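Local coordinates for tyrosine specific protein phosphatase (Trypanosoma cruzi, PDB 4AZ1) that probably removes phosphate from phosphotyrosine residues of proteins, at residues I230-T235 and M274-V279; Y133-R138 and L151-D156; L84-K89 and L243-R248. All blocks are in the same frame, centred on the assembly; numbering follows the deposited sequence.

Contact 1 (I230-T235 and M274-V279); sequences IGRTGT and MEQYFV. With FMT (formic acid), chain D.
Gln276 is the first residue of helix 274-288 to touch 230-235, and its side chain reaches, extended beyond CG, to the turn that opens helix 232-247. Gly231, the N-cap residue of that helix, lies with CA 3.2 Å from Gln276 OE1, which accepts a hydrogen bond from Arg273 N and a weak one from Gln272 N; these help to fix the amide. The amide packs by van der Waals contact on the Gly231-Arg232 peptide, CD 3.6 Å from Gly231 C, and NE2 lies 4.0 Å from Arg232 CG. The backbone of Gln276 is gripped as well: Thr235 OG1 donates to Gln276 O over 2.8 Å, arriving above the carbonyl plane with a C=O...donor angle of 106°. Tyr277 turns away, its OH bonded to Glu24. Further along, Val279 closes the contact, CG1 meeting Thr235 CG2 at 3.8 Å. Arg232, the arginine of the CX5R loop that begins at Cys226, leaves its helix away from 274-279; NH2 donates to formic acid O1 over 2.7 Å and NH1 is salt-bridged to Glu124. The buried interface thus joins the helix after the signature loop to helix 274-288, whose Tyr277 and Phe278 pack on helix 14-30, Tyr277 also on helix 255-266 and Phe278 on helix 293-299.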
loop_
_atom_site.group_PDB
_atom_site.type_symbol
_atom_site.label_atom_id
_atom_site.label_comp_id
_atom_site.label_asym_id
_atom_site.label_seq_id
_atom_site.Cartn_x
_atom_site.Cartn_y
_atom_site.Cartn_z
ATOM N N ILE A 230 5.827 -7.094 18.177
ATOM C CA ILE A 230 6.691 -7.684 19.200
ATOM C C ILE A 230 5.940 -8.049 20.484
ATOM O O ILE A 230 6.500 -8.705 21.367
ATOM C CB ILE A 230 7.897 -6.767 19.588
ATOM C CG1 ILE A 230 7.423 -5.410 20.121
ATOM C CG2 ILE A 230 8.905 -6.615 18.435
ATOM C CD1 ILE A 230 8.605 -4.519 20.676
ATOM N N GLY A 231 4.694 -7.604 20.605
ATOM C CA GLY A 231 3.992 -7.729 21.874
ATOM C C GLY A 231 3.147 -8.984 21.956
ATOM O O GLY A 231 3.639 -10.059 22.337
ATOM N N ARG A 232 1.878 -8.840 21.599
ATOM C CA ARG A 232 0.972 -9.969 21.499
ATOM C C ARG A 232 1.502 -10.983 20.481
ATOM O O ARG A 232 1.288 -12.187 20.620
ATOM C CB ARG A 232 -0.440 -9.461 21.110
ATOM C CG ARG A 232 -1.127 -8.678 22.259
ATOM C CD ARG A 232 -2.366 -7.923 21.793
ATOM N NE ARG A 232 -2.014 -6.714 21.058
ATOM C CZ ARG A 232 -2.899 -5.924 20.450
ATOM N NH1 ARG A 232 -4.194 -6.206 20.488
ATOM N NH2 ARG A 232 -2.482 -4.847 19.807
ATOM N N THR A 233 2.192 -10.487 19.457
ATOM C CA THR A 233 2.819 -11.346 18.460
ATOM C C THR A 233 3.840 -12.279 19.126
ATOM O O THR A 233 3.858 -13.494 18.870
ATOM C CB THR A 233 3.545 -10.489 17.415
ATOM O OG1 THR A 233 2.575 -9.833 16.589
ATOM C CG2 THR A 233 4.472 -11.353 16.559
ATOM N N GLY A 234 4.678 -11.708 19.987
ATOM C CA GLY A 234 5.658 -12.480 20.746
ATOM C C GLY A 234 5.047 -13.504 21.693
ATOM O O GLY A 234 5.556 -14.620 21.809
ATOM N N THR A 235 3.953 -13.141 22.360
ATOM C CA THR A 235 3.261 -14.078 23.244
ATOM C C THR A 235 2.728 -15.287 22.480
ATOM O O THR A 235 2.873 -16.442 22.921
ATOM C CB THR A 235 2.070 -13.395 23.945
ATOM O OG1 THR A 235 2.550 -12.362 24.814
ATOM C CG2 THR A 235 1.254 -14.406 24.746
ATOM N N MET A 274 4.934 -6.904 30.516
ATOM C CA MET A 274 5.009 -7.924 31.555
ATOM C C MET A 274 3.829 -8.900 31.459
ATOM O O MET A 274 4.002 -10.124 31.539
ATOM C CB MET A 274 5.074 -7.259 32.938
ATOM C CG MET A 274 5.246 -8.225 34.111
ATOM S SD MET A 274 3.665 -8.947 34.643
ATOM C CE MET A 274 3.012 -7.601 35.641
ATOM N N GLU A 275 2.626 -8.365 31.273
ATOM C CA GLU A 275 1.443 -9.222 31.262
ATOM C C GLU A 275 1.429 -10.097 30.020
ATOM O O GLU A 275 0.813 -11.158 30.030
ATOM C CB GLU A 275 0.138 -8.416 31.389
ATOM C CG GLU A 275 -0.202 -7.601 30.173
ATOM C CD GLU A 275 0.536 -6.276 30.128
ATOM O OE1 GLU A 275 1.376 -6.013 31.029
ATOM O OE2 GLU A 275 0.261 -5.498 29.187
ATOM N N GLN A 276 2.132 -9.685 28.963
ATOM C CA GLN A 276 2.208 -10.536 27.772
ATOM C C GLN A 276 3.103 -11.750 28.042
ATOM O O GLN A 276 2.844 -12.830 27.537
ATOM C CB GLN A 276 2.696 -9.741 26.545
ATOM C CG GLN A 276 1.634 -8.757 25.995
ATOM C CD GLN A 276 2.260 -7.660 25.146
ATOM O OE1 GLN A 276 3.485 -7.623 24.987
ATOM N NE2 GLN A 276 1.430 -6.750 24.617
ATOM N N TYR A 277 4.149 -11.562 28.842
ATOM C CA TYR A 277 5.035 -12.658 29.230
ATOM C C TYR A 277 4.278 -13.594 30.179
ATOM O O TYR A 277 4.359 -14.834 30.089
ATOM C CB TYR A 277 6.293 -12.075 29.905
ATOM C CG TYR A 277 7.318 -13.102 30.358
ATOM C CD1 TYR A 277 8.087 -13.813 29.431
ATOM C CD2 TYR A 277 7.537 -13.339 31.707
ATOM C CE1 TYR A 277 9.038 -14.754 29.849
ATOM C CE2 TYR A 277 8.484 -14.277 32.137
ATOM C CZ TYR A 277 9.233 -14.974 31.197
ATOM O OH TYR A 277 10.177 -15.895 31.616
ATOM N N PHE A 278 3.523 -12.985 31.084
ATOM C CA PHE A 278 2.653 -13.735 31.979
ATOM C C PHE A 278 1.698 -14.659 31.208
ATOM O O PHE A 278 1.521 -15.824 31.587
ATOM C CB PHE A 278 1.867 -12.766 32.848
ATOM C CG PHE A 278 1.706 -13.233 34.251
ATOM C CD1 PHE A 278 1.344 -14.555 34.517
ATOM C CD2 PHE A 278 1.936 -12.367 35.312
ATOM C CE1 PHE A 278 1.200 -15.000 35.832
ATOM C CE2 PHE A 278 1.801 -12.804 36.635
ATOM C CZ PHE A 278 1.431 -14.123 36.894
ATOM N N VAL A 279 1.111 -14.161 30.116
ATOM C CA VAL A 279 0.155 -14.971 29.341
ATOM C C VAL A 279 0.756 -16.321 28.884
ATOM O O VAL A 279 0.050 -17.331 28.848
ATOM C CB VAL A 279 -0.478 -14.176 28.153
ATOM C CG1 VAL A 279 -1.406 -15.080 27.313
ATOM C CG2 VAL A 279 -1.285 -12.992 28.672
HETATM C C FMT D . 1.080 -3.471 19.791
HETATM O O1 FMT D . 0.096 -4.042 19.316
HETATM O O2 FMT D . 2.147 -3.344 19.186
#

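Contact 2 (Y133-R138 and L151-D156); sequences YWPEER and LTISED
Ile153 and Pro135 bring the loop 133-138 against the start of strand 151-164, packing the loop that leads to edge strand 142-145 onto the mixed phosphatase sheet. From CB, which points toward the loop, the Ile153 side chain divides. The shorter branch, CG2, stops 3.8 Å from Tyr133 O. The longer one leaves with CG1 anti to the backbone N (chi1 178°), 4.5 Å from Pro135 CD, and ends in CD1, 3.6 Å from the same Tyr133 O. Leu174, Leu176, Phe186 and Ile143 of the sheet also touch this side chain. Pro135 returns the contact with its ring: CG rests 3.5 Å from Ile153 O and 4.0 Å from Glu155 N. Within the loop, the Tyr133 ring carries Trp134 CE3 over the centre of one face, 3.8 Å above its plane, and its OH is hydrogen-bonded to His225. Glu136 bonds to His47 of the second subunit. At the outer end Glu137 OE1 and Glu155 OE2, 4.3 Å apart, would probably repel mildly, though Glu137 is poorly ordered and Glu155 OE2 takes a weak bond from Tyr161 N. With no hydrogen bond between the segments, the contact is one of van der Waals packing, aliphatic carbons set largely against backbone carbonyl oxygens.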
loop_
_atom_site.group_PDB
_atom_site.type_symbol
_atom_site.label_atom_id
_atom_site.label_comp_id
_atom_site.label_asym_id
_atom_site.label_seq_id
_atom_site.Cartn_x
_atom_site.Cartn_y
_atom_site.Cartn_z
ATOM N N TYR A 133 -5.864 -4.494 5.111
ATOM C CA TYR A 133 -5.297 -4.956 3.851
ATOM C C TYR A 133 -6.149 -6.042 3.187
ATOM O O TYR A 133 -5.711 -6.685 2.231
ATOM C CB TYR A 133 -3.851 -5.416 4.053
ATOM C CG TYR A 133 -3.685 -6.396 5.196
ATOM C CD1 TYR A 133 -3.879 -7.755 5.002
ATOM C CD2 TYR A 133 -3.311 -5.960 6.461
ATOM C CE1 TYR A 133 -3.714 -8.667 6.038
ATOM C CE2 TYR A 133 -3.144 -6.871 7.519
ATOM C CZ TYR A 133 -3.351 -8.215 7.293
ATOM O OH TYR A 133 -3.187 -9.122 8.316
ATOM N N TRP A 134 -7.370 -6.227 3.688
ATOM C CA TRP A 134 -8.292 -7.227 3.138
ATOM C C TRP A 134 -9.551 -6.540 2.631
ATOM O O TRP A 134 -9.878 -5.453 3.098
ATOM C CB TRP A 134 -8.665 -8.258 4.214
ATOM C CG TRP A 134 -9.274 -7.624 5.425
ATOM C CD1 TRP A 134 -10.592 -7.322 5.621
ATOM C CD2 TRP A 134 -8.581 -7.201 6.603
ATOM N NE1 TRP A 134 -10.761 -6.735 6.854
ATOM C CE2 TRP A 134 -9.544 -6.651 7.474
ATOM C CE3 TRP A 134 -7.239 -7.240 7.003
ATOM C CZ2 TRP A 134 -9.203 -6.146 8.739
ATOM C CZ3 TRP A 134 -6.901 -6.733 8.256
ATOM C CH2 TRP A 134 -7.877 -6.197 9.108
ATOM N N PRO A 135 -10.261 -7.172 1.672
ATOM C CA PRO A 135 -11.500 -6.553 1.181
ATOM C C PRO A 135 -12.561 -6.580 2.267
ATOM O O PRO A 135 -12.639 -7.558 3.022
ATOM C CB PRO A 135 -11.946 -7.472 0.021
ATOM C CG PRO A 135 -10.782 -8.446 -0.218
ATOM C CD PRO A 135 -10.007 -8.496 1.063
ATOM N N GLU A 136 -13.367 -5.529 2.346
ATOM C CA GLU A 136 -14.454 -5.495 3.306
ATOM C C GLU A 136 -15.604 -6.351 2.798
ATOM O O GLU A 136 -15.931 -6.306 1.592
ATOM C CB GLU A 136 -14.951 -4.060 3.505
ATOM C CG GLU A 136 -14.072 -3.177 4.379
ATOM C CD GLU A 136 -14.705 -1.813 4.622
ATOM O OE1 GLU A 136 -15.085 -1.144 3.631
ATOM O OE2 GLU A 136 -14.837 -1.421 5.802
ATOM N N GLU A 137 -16.215 -7.111 3.713
ATOM C CA GLU A 137 -17.435 -7.878 3.429
ATOM C C GLU A 137 -18.453 -7.118 2.584
ATOM O O GLU A 137 -19.007 -7.656 1.620
ATOM C CB GLU A 137 -18.112 -8.279 4.739
ATOM C CG GLU A 137 -17.502 -9.472 5.434
ATOM C CD GLU A 137 -18.410 -10.688 5.409
ATOM O OE1 GLU A 137 -18.922 -11.032 4.320
ATOM O OE2 GLU A 137 -18.611 -11.296 6.484
ATOM N N ARG A 138 -18.690 -5.862 2.952
ATOM C CA ARG A 138 -19.700 -5.035 2.292
ATOM C C ARG A 138 -19.272 -4.525 0.912
ATOM O O ARG A 138 -19.982 -3.721 0.295
ATOM C CB ARG A 138 -20.073 -3.853 3.193
ATOM N N LEU A 151 -0.968 -5.773 -7.228
ATOM C CA LEU A 151 -1.559 -7.029 -6.775
ATOM C C LEU A 151 -3.038 -6.800 -6.523
ATOM O O LEU A 151 -3.465 -5.687 -6.182
ATOM C CB LEU A 151 -0.900 -7.541 -5.492
ATOM C CG LEU A 151 0.563 -8.000 -5.520
ATOM C CD1 LEU A 151 1.475 -7.018 -4.789
ATOM C CD2 LEU A 151 0.697 -9.388 -4.913
ATOM N N THR A 152 -3.823 -7.849 -6.704
ATOM C CA THR A 152 -5.226 -7.803 -6.343
ATOM C C THR A 152 -5.414 -8.835 -5.245
ATOM O O THR A 152 -4.820 -9.917 -5.295
ATOM C CB THR A 152 -6.111 -8.117 -7.553
ATOM O OG1 THR A 152 -5.948 -7.087 -8.540
ATOM C CG2 THR A 152 -7.589 -8.215 -7.155
ATOM N N ILE A 153 -6.200 -8.497 -4.232
ATOM C CA ILE A 153 -6.552 -9.469 -3.201
ATOM C C ILE A 153 -8.086 -9.582 -3.122
ATOM O O ILE A 153 -8.803 -8.567 -3.143
ATOM C CB ILE A 153 -5.859 -9.134 -1.847
ATOM C CG1 ILE A 153 -6.259 -10.126 -0.748
ATOM C CG2 ILE A 153 -6.142 -7.724 -1.429
ATOM C CD1 ILE A 153 -5.480 -9.889 0.579
ATOM N N SER A 154 -8.590 -10.815 -3.082
ATOM C CA SER A 154 -10.022 -11.043 -3.236
ATOM C C SER A 154 -10.532 -12.006 -2.194
ATOM O O SER A 154 -9.771 -12.818 -1.652
ATOM C CB SER A 154 -10.340 -11.638 -4.614
ATOM O OG SER A 154 -9.659 -10.962 -5.646
ATOM N N GLU A 155 -11.832 -11.937 -1.930
ATOM C CA GLU A 155 -12.476 -12.920 -1.082
ATOM C C GLU A 155 -12.599 -14.217 -1.883
ATOM O O GLU A 155 -12.967 -14.182 -3.048
ATOM C CB GLU A 155 -13.853 -12.424 -0.634
ATOM C CG GLU A 155 -14.580 -13.416 0.274
ATOM C CD GLU A 155 -15.742 -12.802 1.037
ATOM O OE1 GLU A 155 -16.099 -11.629 0.751
ATOM O OE2 GLU A 155 -16.292 -13.505 1.925
ATOM N N ASP A 156 -12.253 -15.347 -1.274
ATOM C CA ASP A 156 -12.373 -16.636 -1.955
ATOM C C ASP A 156 -13.845 -16.903 -2.265
ATOM O O ASP A 156 -14.667 -16.996 -1.347
ATOM C CB ASP A 156 -11.776 -17.752 -1.086
ATOM C CG ASP A 156 -11.627 -19.082 -1.833
ATOM O OD1 ASP A 156 -12.539 -19.463 -2.616
ATOM O OD2 ASP A 156 -10.589 -19.752 -1.618
#

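Contact 3 (L84-K89 and L243-R248)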
loop_
_atom_site.group_PDB
_atom_site.type_symbol
_atom_site.label_atom_id
_atom_site.label_comp_id
_atom_site.label_asym_id
_atom_site.label_seq_id
_atom_site.Cartn_x
_atom_site.Cartn_y
_atom_site.Cartn_z
ATOM N N LEU A 84 12.730 -21.536 16.183
ATOM C CA LEU A 84 13.030 -22.111 17.495
ATOM C C LEU A 84 13.239 -23.628 17.447
ATOM O O LEU A 84 13.042 -24.302 18.460
ATOM C CB LEU A 84 11.911 -21.779 18.485
ATOM C CG LEU A 84 11.641 -20.288 18.716
ATOM C CD1 LEU A 84 10.189 -20.027 19.100
ATOM C CD2 LEU A 84 12.578 -19.738 19.780
ATOM N N ASP A 85 13.629 -24.156 16.286
ATOM C CA ASP A 85 13.863 -25.601 16.126
ATOM C C ASP A 85 12.565 -26.367 16.356
ATOM O O ASP A 85 12.545 -27.405 17.018
ATOM C CB ASP A 85 14.944 -26.114 17.096
ATOM C CG ASP A 85 16.314 -25.520 16.824
ATOM O OD1 ASP A 85 16.677 -25.383 15.637
ATOM O OD2 ASP A 85 17.028 -25.201 17.802
ATOM N N LEU A 86 11.476 -25.834 15.820
ATOM C CA LEU A 86 10.163 -26.443 15.978
ATOM C C LEU A 86 9.602 -26.704 14.585
ATOM O O LEU A 86 10.231 -26.315 13.594
ATOM C CB LEU A 86 9.260 -25.517 16.785
ATOM C CG LEU A 86 9.764 -25.245 18.201
ATOM C CD1 LEU A 86 8.826 -24.277 18.876
ATOM C CD2 LEU A 86 9.881 -26.528 19.001
ATOM N N PRO A 87 8.456 -27.411 14.493
ATOM C CA PRO A 87 7.943 -27.728 13.154
ATOM C C PRO A 87 7.598 -26.488 12.348
ATOM O O PRO A 87 7.731 -26.501 11.125
ATOM C CB PRO A 87 6.683 -28.540 13.457
ATOM C CG PRO A 87 7.047 -29.283 14.703
ATOM C CD PRO A 87 7.793 -28.236 15.528
ATOM N N HIS A 88 7.164 -25.432 13.023
ATOM C CA HIS A 88 6.856 -24.187 12.326
ATOM C C HIS A 88 7.855 -23.077 12.626
ATOM O O HIS A 88 8.317 -22.920 13.769
ATOM C CB HIS A 88 5.430 -23.706 12.648
ATOM C CG HIS A 88 4.362 -24.578 12.074
ATOM N ND1 HIS A 88 3.860 -25.678 12.742
ATOM C CD2 HIS A 88 3.716 -24.534 10.883
ATOM C CE1 HIS A 88 2.944 -26.261 11.991
ATOM N NE2 HIS A 88 2.835 -25.586 10.860
ATOM N N LYS A 89 8.184 -22.319 11.583
ATOM C CA LYS A 89 8.893 -21.055 11.720
ATOM C C LYS A 89 7.845 -19.972 11.583
ATOM O O LYS A 89 6.736 -20.221 11.087
ATOM C CB LYS A 89 9.929 -20.875 10.607
ATOM C CG LYS A 89 10.985 -21.955 10.534
ATOM C CD LYS A 89 12.162 -21.481 9.689
ATOM C CE LYS A 89 13.219 -22.572 9.536
ATOM N NZ LYS A 89 14.499 -22.046 8.965
ATOM N N LEU A 243 4.252 -24.673 24.316
ATOM C CA LEU A 243 3.315 -25.795 24.270
ATOM C C LEU A 243 3.849 -26.975 23.465
ATOM O O LEU A 243 3.508 -28.122 23.746
ATOM C CB LEU A 243 1.936 -25.364 23.752
ATOM C CG LEU A 243 1.104 -24.581 24.774
ATOM C CD1 LEU A 243 0.003 -23.777 24.100
ATOM C CD2 LEU A 243 0.512 -25.531 25.802
ATOM N N THR A 244 4.683 -26.690 22.469
ATOM C CA THR A 244 5.324 -27.754 21.698
ATOM C C THR A 244 6.286 -28.521 22.601
ATOM O O THR A 244 6.350 -29.751 22.548
ATOM C CB THR A 244 6.076 -27.204 20.471
ATOM O OG1 THR A 244 5.164 -26.500 19.613
ATOM C CG2 THR A 244 6.722 -28.343 19.692
ATOM N N HIS A 245 7.026 -27.807 23.445
ATOM C CA HIS A 245 7.887 -28.486 24.422
ATOM C C HIS A 245 7.078 -29.383 25.353
ATOM O O HIS A 245 7.488 -30.506 25.665
ATOM C CB HIS A 245 8.717 -27.471 25.218
ATOM C CG HIS A 245 9.862 -26.912 24.438
ATOM N ND1 HIS A 245 11.023 -27.623 24.213
ATOM C CD2 HIS A 245 10.010 -25.733 23.790
ATOM C CE1 HIS A 245 11.842 -26.896 23.478
ATOM N NE2 HIS A 245 11.254 -25.741 23.211
ATOM N N LEU A 246 5.919 -28.883 25.777
ATOM C CA LEU A 246 5.025 -29.637 26.651
ATOM C C LEU A 246 4.597 -30.927 25.961
ATOM O O LEU A 246 4.642 -32.007 26.553
ATOM C CB LEU A 246 3.803 -28.773 27.004
ATOM C CG LEU A 246 2.752 -29.309 27.989
ATOM C CD1 LEU A 246 2.054 -28.157 28.699
ATOM C CD2 LEU A 246 1.715 -30.185 27.297
ATOM N N GLU A 247 4.183 -30.801 24.703
ATOM C CA GLU A 247 3.691 -31.937 23.921
ATOM C C GLU A 247 4.751 -32.996 23.590
ATOM O O GLU A 247 4.411 -34.157 23.351
ATOM C CB GLU A 247 3.030 -31.434 22.628
ATOM C CG GLU A 247 1.634 -30.863 22.831
ATOM C CD GLU A 247 1.073 -30.206 21.573
ATOM O OE1 GLU A 247 1.866 -29.831 20.676
ATOM O OE2 GLU A 247 -0.168 -30.064 21.480
ATOM N N ARG A 248 6.022 -32.598 23.554
ATOM C CA ARG A 248 7.095 -33.549 23.272
ATOM C C ARG A 248 7.944 -33.842 24.518
ATOM O O ARG A 248 9.063 -34.365 24.424
ATOM C CB ARG A 248 7.942 -33.131 22.051
ATOM C CG ARG A 248 8.582 -31.767 22.135
ATOM C CD ARG A 248 9.426 -31.424 20.910
ATOM N NE ARG A 248 8.753 -31.633 19.626
ATOM C CZ ARG A 248 9.238 -31.222 18.454
ATOM N NH1 ARG A 248 10.388 -30.563 18.414
ATOM N NH2 ARG A 248 8.578 -31.455 17.322
HETATM O O HOH W 1 12.118 -24.207 21.327
#
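Leu86 CD2 meets Thr244 CG2 at 3.7 Å, the two side chains running antiparallel alongside each other. The same methyl carbon is 4.1 Å from Arg248 NH1 and more loosely approaches the His245 ring, so one leucine branch serves three residues of the helix end. Beside it, Pro87 CG lies 3.7 Å from Arg248 NH2, again with the side chains antiparallel; both residues also touch a crystal neighbour, so lattice contacts may influence this exposed pair. The arginine chain is bent at chi3 (50°), and Thr244 CG2 sits over one face of its guanidinium, 3.9 Å from the plane and nearer the border than the centre. No direct hydrogen bond joins the two segments; a water does, donating to Leu84 O over 3.0 Å and lying 2.6 Å from His245 NE2, in the plane of the ring at its edge. In the next shell, Thr244 OG1 is hydrogen-bonded to Tyr240 O, a pairing that goes with CG2 facing the loop, and His245 ND1 is paired with Thr250 OG1. On the loop side, His88 is tied to Tyr240 OH and Ser216 O, while Leu84 packs on helix 255-266. Residues 84-89 lie in the turn of a beta hairpin between antiparallel strands 79-82 and 90-93, at one edge of the mixed sheet. The hairpin turn lies on the C-terminal end of helix 232-247, the helix that follows the signature loop in the protein tyrosine phosphatase fold.

Overall arrangement
Helix 232-247 is shared by contacts 1 and 3: its first turn belongs to contact 1 and its last to contact 3, with centres about 18 Å apart. Along the chain these two cross, whereas contact 2 precedes contact 1 and is nested inside the loop closed by contact 3. Contact 2 lies on the opposite side of the chain's centre from contact 1, their centres about 29 Å apart; the centres of contacts 2 and 3 are about 33 Å apart. Formic acid, held also by Ser227 N and Ala228 N, marks the probable phosphate pocket next to contact 1. Contact 2 reaches the same signature region indirectly, through Tyr133 and His225.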